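Local coordinates for protein 24-sterol C-methyltransferase (Haloferax volcanii, PDB 6F5Z) that binds S-adenosyl-L-homocysteine and is a putative S-adenosylmethionine-dependent methyltransferase that forms a complex with the activator protein Trm112, at residues B[167-172]-B[177-182]; B[190-195]-B[212-217]; B[5-10]-B[113-118]. All blocks are in the same frame, centred on the assembly; numbering follows the deposited sequence.

Contact 1 of 3, residues B[167-172]-B[177-182]; sequences EYREAF and LHVAEQ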
loop_
_atom_site.group_PDB
_atom_site.type_symbol
_atom_site.label_atom_id
_atom_site.label_comp_id
_atom_site.label_asym_id
_atom_site.label_seq_id
_atom_site.Cartn_x
_atom_site.Cartn_y
_atom_site.Cartn_z
ATOM N N GLU B 167 10.945 -5.350 -11.981
ATOM C CA GLU B 167 11.787 -6.386 -11.375
ATOM C C GLU B 167 11.594 -6.503 -9.868
ATOM O O GLU B 167 11.664 -7.610 -9.314
ATOM C CB GLU B 167 13.255 -6.160 -11.715
ATOM C CG GLU B 167 13.559 -6.590 -13.152
ATOM C CD GLU B 167 14.900 -6.127 -13.689
ATOM O OE1 GLU B 167 15.361 -5.023 -13.318
ATOM O OE2 GLU B 167 15.465 -6.853 -14.539
ATOM N N TYR B 168 11.351 -5.363 -9.171
ATOM C CA TYR B 168 11.077 -5.429 -7.730
ATOM C C TYR B 168 9.742 -6.161 -7.517
ATOM O O TYR B 168 9.667 -7.018 -6.649
ATOM C CB TYR B 168 10.945 -4.012 -7.138
ATOM C CG TYR B 168 12.265 -3.512 -6.602
ATOM C CD1 TYR B 168 12.691 -3.847 -5.316
ATOM C CD2 TYR B 168 13.114 -2.720 -7.385
ATOM C CE1 TYR B 168 13.933 -3.439 -4.832
ATOM C CE2 TYR B 168 14.345 -2.273 -6.889
ATOM C CZ TYR B 168 14.767 -2.671 -5.631
ATOM O OH TYR B 168 15.994 -2.297 -5.153
ATOM N N ARG B 169 8.718 -5.900 -8.348
ATOM C CA ARG B 169 7.433 -6.595 -8.144
ATOM C C ARG B 169 7.597 -8.098 -8.398
ATOM O O ARG B 169 7.091 -8.919 -7.620
ATOM C CB ARG B 169 6.333 -6.018 -9.058
ATOM C CG ARG B 169 6.088 -4.528 -8.837
ATOM C CD ARG B 169 4.760 -4.014 -9.428
ATOM N NE ARG B 169 4.600 -4.338 -10.848
ATOM C CZ ARG B 169 5.105 -3.605 -11.840
ATOM N NH1 ARG B 169 5.875 -2.546 -11.574
ATOM N NH2 ARG B 169 4.870 -3.935 -13.106
ATOM N N GLU B 170 8.312 -8.443 -9.488
ATOM C CA GLU B 170 8.520 -9.842 -9.824
ATOM C C GLU B 170 9.311 -10.551 -8.735
ATOM O O GLU B 170 8.969 -11.671 -8.361
ATOM C CB GLU B 170 9.259 -9.952 -11.170
ATOM C CG GLU B 170 8.457 -9.432 -12.363
ATOM C CD GLU B 170 9.243 -9.056 -13.617
ATOM O OE1 GLU B 170 10.470 -9.300 -13.666
ATOM O OE2 GLU B 170 8.626 -8.502 -14.554
ATOM N N ALA B 171 10.373 -9.900 -8.199
ATOM C CA ALA B 171 11.196 -10.548 -7.168
ATOM C C ALA B 171 10.369 -10.749 -5.895
ATOM O O ALA B 171 10.536 -11.760 -5.212
ATOM C CB ALA B 171 12.397 -9.673 -6.848
ATOM N N PHE B 172 9.516 -9.770 -5.527
ATOM C CA PHE B 172 8.700 -9.942 -4.327
ATOM C C PHE B 172 7.791 -11.156 -4.500
ATOM O O PHE B 172 7.749 -12.002 -3.618
ATOM C CB PHE B 172 7.817 -8.708 -4.123
ATOM C CG PHE B 172 8.440 -7.608 -3.288
ATOM C CD1 PHE B 172 9.770 -7.250 -3.464
ATOM C CD2 PHE B 172 7.666 -6.873 -2.405
ATOM C CE1 PHE B 172 10.336 -6.177 -2.733
ATOM C CE2 PHE B 172 8.240 -5.848 -1.636
ATOM C CZ PHE B 172 9.552 -5.490 -1.827
ATOM N N LEU B 177 6.005 -12.998 -1.505
ATOM C CA LEU B 177 5.294 -11.834 -0.976
ATOM C C LEU B 177 4.253 -11.359 -1.986
ATOM O O LEU B 177 4.540 -11.286 -3.187
ATOM C CB LEU B 177 6.287 -10.661 -0.758
ATOM C CG LEU B 177 7.398 -10.933 0.252
ATOM C CD1 LEU B 177 8.498 -9.832 0.210
ATOM C CD2 LEU B 177 6.827 -11.049 1.684
ATOM N N HIS B 178 3.082 -10.950 -1.506
ATOM C CA HIS B 178 2.098 -10.345 -2.414
ATOM C C HIS B 178 2.445 -8.868 -2.532
ATOM O O HIS B 178 2.709 -8.236 -1.519
ATOM C CB HIS B 178 0.700 -10.402 -1.800
ATOM C CG HIS B 178 0.210 -11.788 -1.541
ATOM N ND1 HIS B 178 -0.281 -12.156 -0.297
ATOM C CD2 HIS B 178 0.142 -12.843 -2.381
ATOM C CE1 HIS B 178 -0.656 -13.421 -0.427
ATOM N NE2 HIS B 178 -0.415 -13.879 -1.658
ATOM N N VAL B 179 2.415 -8.309 -3.742
ATOM C CA VAL B 179 2.722 -6.870 -3.893
ATOM C C VAL B 179 1.434 -6.090 -3.659
ATOM O O VAL B 179 0.452 -6.268 -4.399
ATOM C CB VAL B 179 3.338 -6.567 -5.276
ATOM C CG1 VAL B 179 3.581 -5.075 -5.472
ATOM C CG2 VAL B 179 4.636 -7.341 -5.480
ATOM N N ALA B 180 1.462 -5.204 -2.656
ATOM C CA ALA B 180 0.260 -4.426 -2.316
ATOM C C ALA B 180 0.236 -3.025 -2.881
ATOM O O ALA B 180 -0.845 -2.439 -3.012
ATOM C CB ALA B 180 0.099 -4.350 -0.803
ATOM N N GLU B 181 1.425 -2.472 -3.158
ATOM C CA GLU B 181 1.533 -1.102 -3.582
ATOM C C GLU B 181 2.908 -0.908 -4.157
ATOM O O GLU B 181 3.868 -1.548 -3.699
ATOM C CB GLU B 181 1.402 -0.204 -2.320
ATOM C CG GLU B 181 1.233 1.257 -2.638
ATOM C CD GLU B 181 2.394 2.151 -2.254
ATOM O OE1 GLU B 181 3.317 2.318 -3.082
ATOM O OE2 GLU B 181 2.357 2.730 -1.148
ATOM N N GLN B 182 3.013 -0.027 -5.133
ATOM C CA GLN B 182 4.339 0.361 -5.609
ATOM C C GLN B 182 4.235 1.801 -6.087
ATOM O O GLN B 182 3.296 2.121 -6.820
ATOM C CB GLN B 182 4.875 -0.570 -6.673
ATOM C CG GLN B 182 6.332 -0.182 -7.002
ATOM C CD GLN B 182 6.935 -1.083 -8.044
ATOM O OE1 GLN B 182 6.396 -1.120 -9.168
ATOM N NE2 GLN B 182 8.017 -1.815 -7.708
#
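R169 and Q182 meet at about a right angle, their guanidinium and amide planes 87° apart. R169 NH1 donates to Q182 OE1 over 2.8 Å in a moderately bent bond; the oxygen lies near the guanidinium plane, and the nitrogen lies in the plane of the amide carbonyl. Different chain shapes bring the two groups together. Q182 runs fully extended, CG anti to the backbone N, whereas R169 bends at chi3 (-54°), bringing R169 CD to 3.3 Å from the same OE1 of Q182. Q182 NE2 donates to H165 O and T221 OG1, which holds the amide from its other end. R169 NE forms a salt bridge with E37 of the second subunit, which holds the guanidinium.

Helix 165-174 here packs on the strand that follows it, 178-185, the outermost strand, within this chain, of the seven-stranded Rossmann-like methyltransferase sheet; Q182 makes backbone hydrogen bonds to the second subunit. The axes of the segments 167-172 and 178-182 make 138° and come within 8.0 Å. The tight connection is marked by L177 N donating to F172 O, 2.9 Å.

Apolar groups fill the space between these polar links. V179 CG2 reaches F172 CB at 3.7 Å and R169 O at 3.6 Å. L177 CD1 sits over one face of the F172 ring, displaced toward the rim and 4.0 Å from F172 CD2. F172 also packs against F136, L123 and C138, while the Y168 ring makes an edge-to-face pair with W163, and Y168 CB lies 3.7 Å from Q182 NE2.

Contact 2 of 3, residues B[190-195]-B[212-217]; sequences IDIPAA and RYRTFG
R214 grips the backbone carbonyl of I190 end-on, with both terminal nitrogens converging on one oxygen. R214 NH1 donates to I190 O over 2.9 Å and R214 NH2 donates to I190 O over 3.0 Å. The two approaches differ: NH1 comes in the carbonyl plane on a lone pair, with a C=O...N angle of 143°, whereas NH2 lies nearly along the C=O axis at 168°. The acceptor is almost in the guanidinium plane in each case, so the forked pair fixes the rotation of that flat group. The bend of the R214 chain at chi2 (-59°) brings the guanidinium to the I190 carbonyl. NH1 has a further acceptor in D187 O, and the backbone N of I190 is taken up by D187 OD1, so D187 and R214 together engage both backbone polar atoms of I190.

I192 approaches R214 from the opposite direction and sets CD1 over the centre of the guanidinium face, 3.6 Å from R214 CZ.

Beside this polar grip, I190 CG2 lies over one face of the Y213 ring in a CH-pi contact, 3.9 Å from the centroid. I190 CD1 extends along the same ring to 3.7 Å from Y213 CZ. On the opposite face, R212 CG lies 3.5 Å above the Y213 ring plane, so the ring is sandwiched.

The contact joins the loop after strand 178-185 to the last turns of helix 206-216. I192 also packs on R206, M209 and V210 of that helix, which ends in a wider pi-type turn closed by G217 N to R212 O before strand 218-224 begins.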
loop_
_atom_site.group_PDB
_atom_site.type_symbol
_atom_site.label_atom_id
_atom_site.label_comp_id
_atom_site.label_asym_id
_atom_site.label_seq_id
_atom_site.Cartn_x
_atom_site.Cartn_y
_atom_site.Cartn_z
ATOM N N ILE B 190 14.500 19.036 -1.024
ATOM C CA ILE B 190 15.823 19.434 -1.503
ATOM C C ILE B 190 15.714 20.678 -2.385
ATOM O O ILE B 190 14.845 20.759 -3.261
ATOM C CB ILE B 190 16.568 18.250 -2.203
ATOM C CG1 ILE B 190 18.037 18.627 -2.477
ATOM C CG2 ILE B 190 15.820 17.767 -3.456
ATOM C CD1 ILE B 190 18.963 17.448 -2.891
ATOM N N ASP B 191 16.587 21.664 -2.110
ATOM C CA ASP B 191 16.572 22.921 -2.859
ATOM C C ASP B 191 17.139 22.698 -4.262
ATOM O O ASP B 191 18.143 22.006 -4.433
ATOM C CB ASP B 191 17.437 23.972 -2.122
ATOM C CG ASP B 191 17.514 25.326 -2.821
ATOM O OD1 ASP B 191 16.455 25.977 -2.979
ATOM O OD2 ASP B 191 18.635 25.733 -3.209
ATOM N N ILE B 192 16.458 23.240 -5.253
ATOM C CA ILE B 192 16.916 23.154 -6.638
ATOM C C ILE B 192 17.240 24.594 -7.064
ATOM O O ILE B 192 16.323 25.411 -7.170
ATOM C CB ILE B 192 15.915 22.455 -7.576
ATOM C CG1 ILE B 192 15.736 20.978 -7.092
ATOM C CG2 ILE B 192 16.435 22.488 -9.046
ATOM C CD1 ILE B 192 14.770 20.201 -7.881
ATOM N N PRO B 193 18.540 24.923 -7.234
ATOM C CA PRO B 193 18.897 26.311 -7.612
ATOM C C PRO B 193 18.327 26.729 -8.967
ATOM O O PRO B 193 17.901 25.916 -9.790
ATOM C CB PRO B 193 20.435 26.271 -7.688
ATOM C CG PRO B 193 20.867 25.063 -6.932
ATOM C CD PRO B 193 19.741 24.068 -7.126
ATOM N N ALA B 194 18.445 28.040 -9.250
ATOM C CA ALA B 194 18.054 28.587 -10.535
ATOM C C ALA B 194 18.936 27.981 -11.628
ATOM O O ALA B 194 20.076 27.591 -11.339
ATOM C CB ALA B 194 18.253 30.098 -10.509
ATOM N N ALA B 195 18.438 27.910 -12.870
ATOM C CA ALA B 195 19.152 27.336 -14.020
ATOM C C ALA B 195 20.545 27.966 -14.222
ATOM O O ALA B 195 21.447 27.268 -14.689
ATOM C CB ALA B 195 18.324 27.427 -15.300
ATOM N N ARG B 212 15.306 13.941 -11.205
ATOM C CA ARG B 212 15.777 13.050 -10.141
ATOM C C ARG B 212 14.867 13.126 -8.908
ATOM O O ARG B 212 14.448 12.094 -8.367
ATOM C CB ARG B 212 17.234 13.375 -9.717
ATOM C CG ARG B 212 17.668 12.763 -8.370
ATOM C CD ARG B 212 17.694 11.233 -8.408
ATOM N NE ARG B 212 18.072 10.750 -7.080
ATOM C CZ ARG B 212 17.200 10.529 -6.093
ATOM N NH1 ARG B 212 15.898 10.704 -6.292
ATOM N NH2 ARG B 212 17.629 10.153 -4.892
ATOM N N TYR B 213 14.617 14.351 -8.437
ATOM C CA TYR B 213 13.949 14.509 -7.151
ATOM C C TYR B 213 12.454 14.700 -7.210
ATOM O O TYR B 213 11.764 14.167 -6.335
ATOM C CB TYR B 213 14.621 15.650 -6.345
ATOM C CG TYR B 213 16.058 15.314 -5.975
ATOM C CD1 TYR B 213 16.347 14.309 -5.057
ATOM C CD2 TYR B 213 17.131 16.011 -6.533
ATOM C CE1 TYR B 213 17.661 13.957 -4.755
ATOM C CE2 TYR B 213 18.451 15.672 -6.220
ATOM C CZ TYR B 213 18.708 14.655 -5.320
ATOM O OH TYR B 213 19.996 14.306 -4.980
ATOM N N ARG B 214 11.955 15.537 -8.139
ATOM C CA ARG B 214 10.519 15.834 -8.172
ATOM C C ARG B 214 9.768 14.794 -8.976
ATOM O O ARG B 214 8.587 14.583 -8.674
ATOM C CB ARG B 214 10.252 17.255 -8.744
ATOM C CG ARG B 214 11.019 18.395 -8.047
ATOM C CD ARG B 214 10.747 18.550 -6.552
ATOM N NE ARG B 214 11.140 19.878 -6.100
ATOM C CZ ARG B 214 12.187 20.161 -5.321
ATOM N NH1 ARG B 214 12.949 19.181 -4.825
ATOM N NH2 ARG B 214 12.490 21.427 -5.042
ATOM N N THR B 215 10.412 14.132 -9.966
ATOM C CA THR B 215 9.719 13.184 -10.839
ATOM C C THR B 215 9.948 11.747 -10.412
ATOM O O THR B 215 8.973 11.036 -10.173
ATOM C CB THR B 215 10.110 13.429 -12.306
ATOM O OG1 THR B 215 9.812 14.784 -12.657
ATOM C CG2 THR B 215 9.394 12.503 -13.274
ATOM N N PHE B 216 11.204 11.289 -10.392
ATOM C CA PHE B 216 11.514 9.889 -10.043
ATOM C C PHE B 216 11.416 9.674 -8.530
ATOM O O PHE B 216 10.705 8.791 -8.055
ATOM C CB PHE B 216 12.931 9.505 -10.507
ATOM C CG PHE B 216 13.168 9.542 -12.004
ATOM C CD1 PHE B 216 12.122 9.352 -12.891
ATOM C CD2 PHE B 216 14.436 9.802 -12.523
ATOM C CE1 PHE B 216 12.335 9.341 -14.279
ATOM C CE2 PHE B 216 14.665 9.752 -13.911
ATOM C CZ PHE B 216 13.608 9.525 -14.780
ATOM N N GLY B 217 12.147 10.469 -7.769
ATOM C CA GLY B 217 12.138 10.316 -6.313
ATOM C C GLY B 217 12.563 8.923 -5.848
ATOM O O GLY B 217 13.379 8.245 -6.492
#

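Contact 3 of 3, residues B[5-10]-B[113-118]; sequences DEFDAW and FYYAAD. With SAH (S-adenosyl-L-homocysteine), chain G.
F7 points the CZ corner of its ring at the face of Y115, a T-shaped pair with planes at 78° and centroids 4.9 Å apart. F7 CZ stands over the centre of the Y115 ring, 3.6 Å from CZ of Y115. The bound S-adenosyl-L-homocysteine touches both side chains. Its ribose lies over one face of F7, with C2' 3.4 Å from F7 CG, and O2' is 3.4 Å from F7 CB. F7 has CG beside its backbone N and anti to the carbonyl carbon (chi1 -68°), the setting in which its ring meets both the ribose and Y115. From the other segment, Y115 CB comes within 3.5 Å of the adenine atom N7.

Neighbours back both rings on the sides turned away from these partners. E6 CG covers the face of F7 opposite the ribose, with its carboxylate OE1 bonded to S157 N, while Y114 CE1 lies under the second face of Y115. Y114 is itself held by the bond between its OH and E111.

D69, Y51, H23 and F94 are among the residues hydrogen-bonded to S-adenosyl-L-homocysteine. Helix 3-11 and the loop after strand 104-110 thus flank the cofactor pocket of a Rossmann-like class I methyltransferase.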
loop_
_atom_site.group_PDB
_atom_site.type_symbol
_atom_site.label_atom_id
_atom_site.label_comp_id
_atom_site.label_asym_id
_atom_site.label_seq_id
_atom_site.Cartn_x
_atom_site.Cartn_y
_atom_site.Cartn_z
ATOM N N ASP B 5 33.621 -2.135 6.027
ATOM C CA ASP B 5 34.642 -1.325 5.344
ATOM C C ASP B 5 33.991 -0.163 4.580
ATOM O O ASP B 5 34.424 0.986 4.723
ATOM C CB ASP B 5 35.484 -2.172 4.373
ATOM C CG ASP B 5 36.576 -3.017 5.012
ATOM O OD1 ASP B 5 37.125 -2.595 6.058
ATOM O OD2 ASP B 5 36.905 -4.087 4.447
ATOM N N GLU B 6 32.942 -0.467 3.787
ATOM C CA GLU B 6 32.209 0.492 2.962
ATOM C C GLU B 6 31.430 1.515 3.785
ATOM O O GLU B 6 31.369 2.679 3.379
ATOM C CB GLU B 6 31.242 -0.252 2.022
ATOM C CG GLU B 6 30.476 0.624 1.032
ATOM C CD GLU B 6 31.226 1.084 -0.206
ATOM O OE1 GLU B 6 32.093 0.332 -0.707
ATOM O OE2 GLU B 6 30.902 2.183 -0.710
ATOM N N PHE B 7 30.788 1.087 4.899
ATOM C CA PHE B 7 29.931 2.021 5.619
ATOM C C PHE B 7 30.483 2.623 6.920
ATOM O O PHE B 7 29.806 3.470 7.503
ATOM C CB PHE B 7 28.560 1.368 5.869
ATOM C CG PHE B 7 27.834 1.187 4.558
ATOM C CD1 PHE B 7 27.135 2.242 3.982
ATOM C CD2 PHE B 7 27.885 -0.024 3.881
ATOM C CE1 PHE B 7 26.507 2.087 2.735
ATOM C CE2 PHE B 7 27.227 -0.186 2.654
ATOM C CZ PHE B 7 26.537 0.866 2.102
ATOM N N ASP B 8 31.701 2.275 7.363
ATOM C CA ASP B 8 32.211 2.893 8.604
ATOM C C ASP B 8 32.461 4.396 8.442
ATOM O O ASP B 8 32.161 5.163 9.367
ATOM C CB ASP B 8 33.428 2.148 9.166
ATOM C CG ASP B 8 33.111 0.818 9.864
ATOM O OD1 ASP B 8 31.893 0.487 10.026
ATOM O OD2 ASP B 8 34.072 0.093 10.228
ATOM N N ALA B 9 32.873 4.851 7.228
ATOM C CA ALA B 9 33.060 6.283 6.966
ATOM C C ALA B 9 31.703 7.001 6.962
ATOM O O ALA B 9 31.614 8.188 7.293
ATOM C CB ALA B 9 33.767 6.484 5.634
ATOM N N TRP B 10 30.624 6.255 6.657
ATOM C CA TRP B 10 29.284 6.829 6.683
ATOM C C TRP B 10 28.758 6.960 8.115
ATOM O O TRP B 10 27.755 7.659 8.332
ATOM C CB TRP B 10 28.335 6.015 5.812
ATOM C CG TRP B 10 28.548 6.240 4.349
ATOM C CD1 TRP B 10 29.135 5.385 3.466
ATOM C CD2 TRP B 10 28.205 7.420 3.606
ATOM N NE1 TRP B 10 29.136 5.937 2.203
ATOM C CE2 TRP B 10 28.569 7.188 2.261
ATOM C CE3 TRP B 10 27.585 8.639 3.940
ATOM C CZ2 TRP B 10 28.366 8.143 1.254
ATOM C CZ3 TRP B 10 27.371 9.579 2.941
ATOM C CH2 TRP B 10 27.763 9.329 1.618
ATOM N N PHE B 113 18.556 -2.076 0.680
ATOM C CA PHE B 113 18.268 -3.394 0.130
ATOM C C PHE B 113 19.157 -3.802 -1.033
ATOM O O PHE B 113 19.528 -4.977 -1.119
ATOM C CB PHE B 113 16.788 -3.513 -0.258
ATOM C CG PHE B 113 16.426 -4.806 -0.942
ATOM C CD1 PHE B 113 16.189 -5.954 -0.203
ATOM C CD2 PHE B 113 16.395 -4.889 -2.334
ATOM C CE1 PHE B 113 15.878 -7.159 -0.855
ATOM C CE2 PHE B 113 16.113 -6.099 -2.982
ATOM C CZ PHE B 113 15.846 -7.211 -2.239
ATOM N N TYR B 114 19.481 -2.842 -1.879
ATOM C CA TYR B 114 20.223 -3.123 -3.097
ATOM C C TYR B 114 21.699 -3.413 -2.819
ATOM O O TYR B 114 22.418 -3.736 -3.770
ATOM C CB TYR B 114 20.009 -2.020 -4.108
ATOM C CG TYR B 114 20.247 -0.634 -3.556
ATOM C CD1 TYR B 114 21.530 -0.103 -3.485
ATOM C CD2 TYR B 114 19.183 0.182 -3.173
ATOM C CE1 TYR B 114 21.760 1.192 -3.037
ATOM C CE2 TYR B 114 19.400 1.475 -2.691
ATOM C CZ TYR B 114 20.690 1.989 -2.644
ATOM O OH TYR B 114 20.923 3.292 -2.247
ATOM N N TYR B 115 22.149 -3.361 -1.554
ATOM C CA TYR B 115 23.518 -3.784 -1.248
ATOM C C TYR B 115 23.521 -5.274 -0.858
ATOM O O TYR B 115 24.604 -5.849 -0.656
ATOM C CB TYR B 115 24.083 -2.969 -0.066
ATOM C CG TYR B 115 24.222 -1.492 -0.336
ATOM C CD1 TYR B 115 25.193 -1.009 -1.215
ATOM C CD2 TYR B 115 23.420 -0.565 0.321
ATOM C CE1 TYR B 115 25.352 0.359 -1.434
ATOM C CE2 TYR B 115 23.529 0.797 0.062
ATOM C CZ TYR B 115 24.502 1.258 -0.808
ATOM O OH TYR B 115 24.644 2.614 -1.028
ATOM N N ALA B 116 22.336 -5.918 -0.704
ATOM C CA ALA B 116 22.301 -7.339 -0.314
ATOM C C ALA B 116 23.115 -8.162 -1.305
ATOM O O ALA B 116 22.998 -7.925 -2.508
ATOM C CB ALA B 116 20.873 -7.861 -0.284
ATOM N N ALA B 117 23.894 -9.139 -0.802
ATOM C CA ALA B 117 24.704 -10.018 -1.670
ATOM C C ALA B 117 23.823 -10.919 -2.526
ATOM O O ALA B 117 24.172 -11.226 -3.671
ATOM C CB ALA B 117 25.659 -10.863 -0.814
ATOM N N ASP B 118 22.674 -11.352 -1.973
ATOM C CA ASP B 118 21.790 -12.254 -2.692
ATOM C C ASP B 118 20.386 -11.717 -2.409
ATOM O O ASP B 118 19.714 -12.151 -1.476
ATOM C CB ASP B 118 22.010 -13.673 -2.153
ATOM C CG ASP B 118 21.175 -14.785 -2.759
ATOM O OD1 ASP B 118 20.258 -14.488 -3.537
ATOM O OD2 ASP B 118 21.415 -15.959 -2.409
HETATM N N SAH G . 18.403 3.243 6.341
HETATM C CA SAH G . 19.404 4.309 6.614
HETATM C CB SAH G . 20.873 3.951 6.153
HETATM C CG SAH G . 20.999 3.776 4.643
HETATM S SD SAH G . 22.729 3.391 4.182
HETATM C C SAH G . 18.997 5.663 5.977
HETATM O O SAH G . 17.853 5.646 5.349
HETATM O OXT SAH G . 19.688 6.651 6.077
HETATM C "C5'" SAH G . 22.738 1.584 4.083
HETATM C "C4'" SAH G . 22.841 0.903 5.435
HETATM O "O4'" SAH G . 22.720 -0.528 5.219
HETATM C "C3'" SAH G . 24.211 1.138 6.082
HETATM O "O3'" SAH G . 24.109 1.562 7.441
HETATM C "C2'" SAH G . 24.950 -0.185 5.847
HETATM O "O2'" SAH G . 25.943 -0.509 6.818
HETATM C "C1'" SAH G . 23.806 -1.198 5.837
HETATM N N9 SAH G . 24.076 -2.414 5.067
HETATM C C8 SAH G . 24.455 -2.492 3.748
HETATM N N7 SAH G . 24.581 -3.717 3.300
HETATM C C5 SAH G . 24.257 -4.504 4.396
HETATM C C6 SAH G . 24.201 -5.904 4.582
HETATM N N6 SAH G . 24.513 -6.799 3.634
HETATM N N1 SAH G . 23.847 -6.363 5.808
HETATM C C2 SAH G . 23.592 -5.478 6.782
HETATM N N3 SAH G . 23.612 -4.144 6.726
HETATM C C4 SAH G . 23.948 -3.711 5.493
#

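Contact 3 joins segments 103 residues apart in the chain, and contacts 1 and 2 follow in series, each closing before the next opens. Their centres lie 23 to 27 Å apart. Contacts 1 and 3 nevertheless touch directly: Y168 CE1 packs on F113 CD2 at 3.8 Å, linking helix 165-174 to the loop after strand 104-110. Contacts 1 and 2 share no atoms in contact, but strand 178-185 leads through the loop of contact 2 into helix 206-216, and then strand 218-224 pairs back beside 178-185. Contact 3 thus lies at the cofactor site, contact 1 at the outermost strand of this chain's sheet, against the second subunit, and contact 2 at the surface.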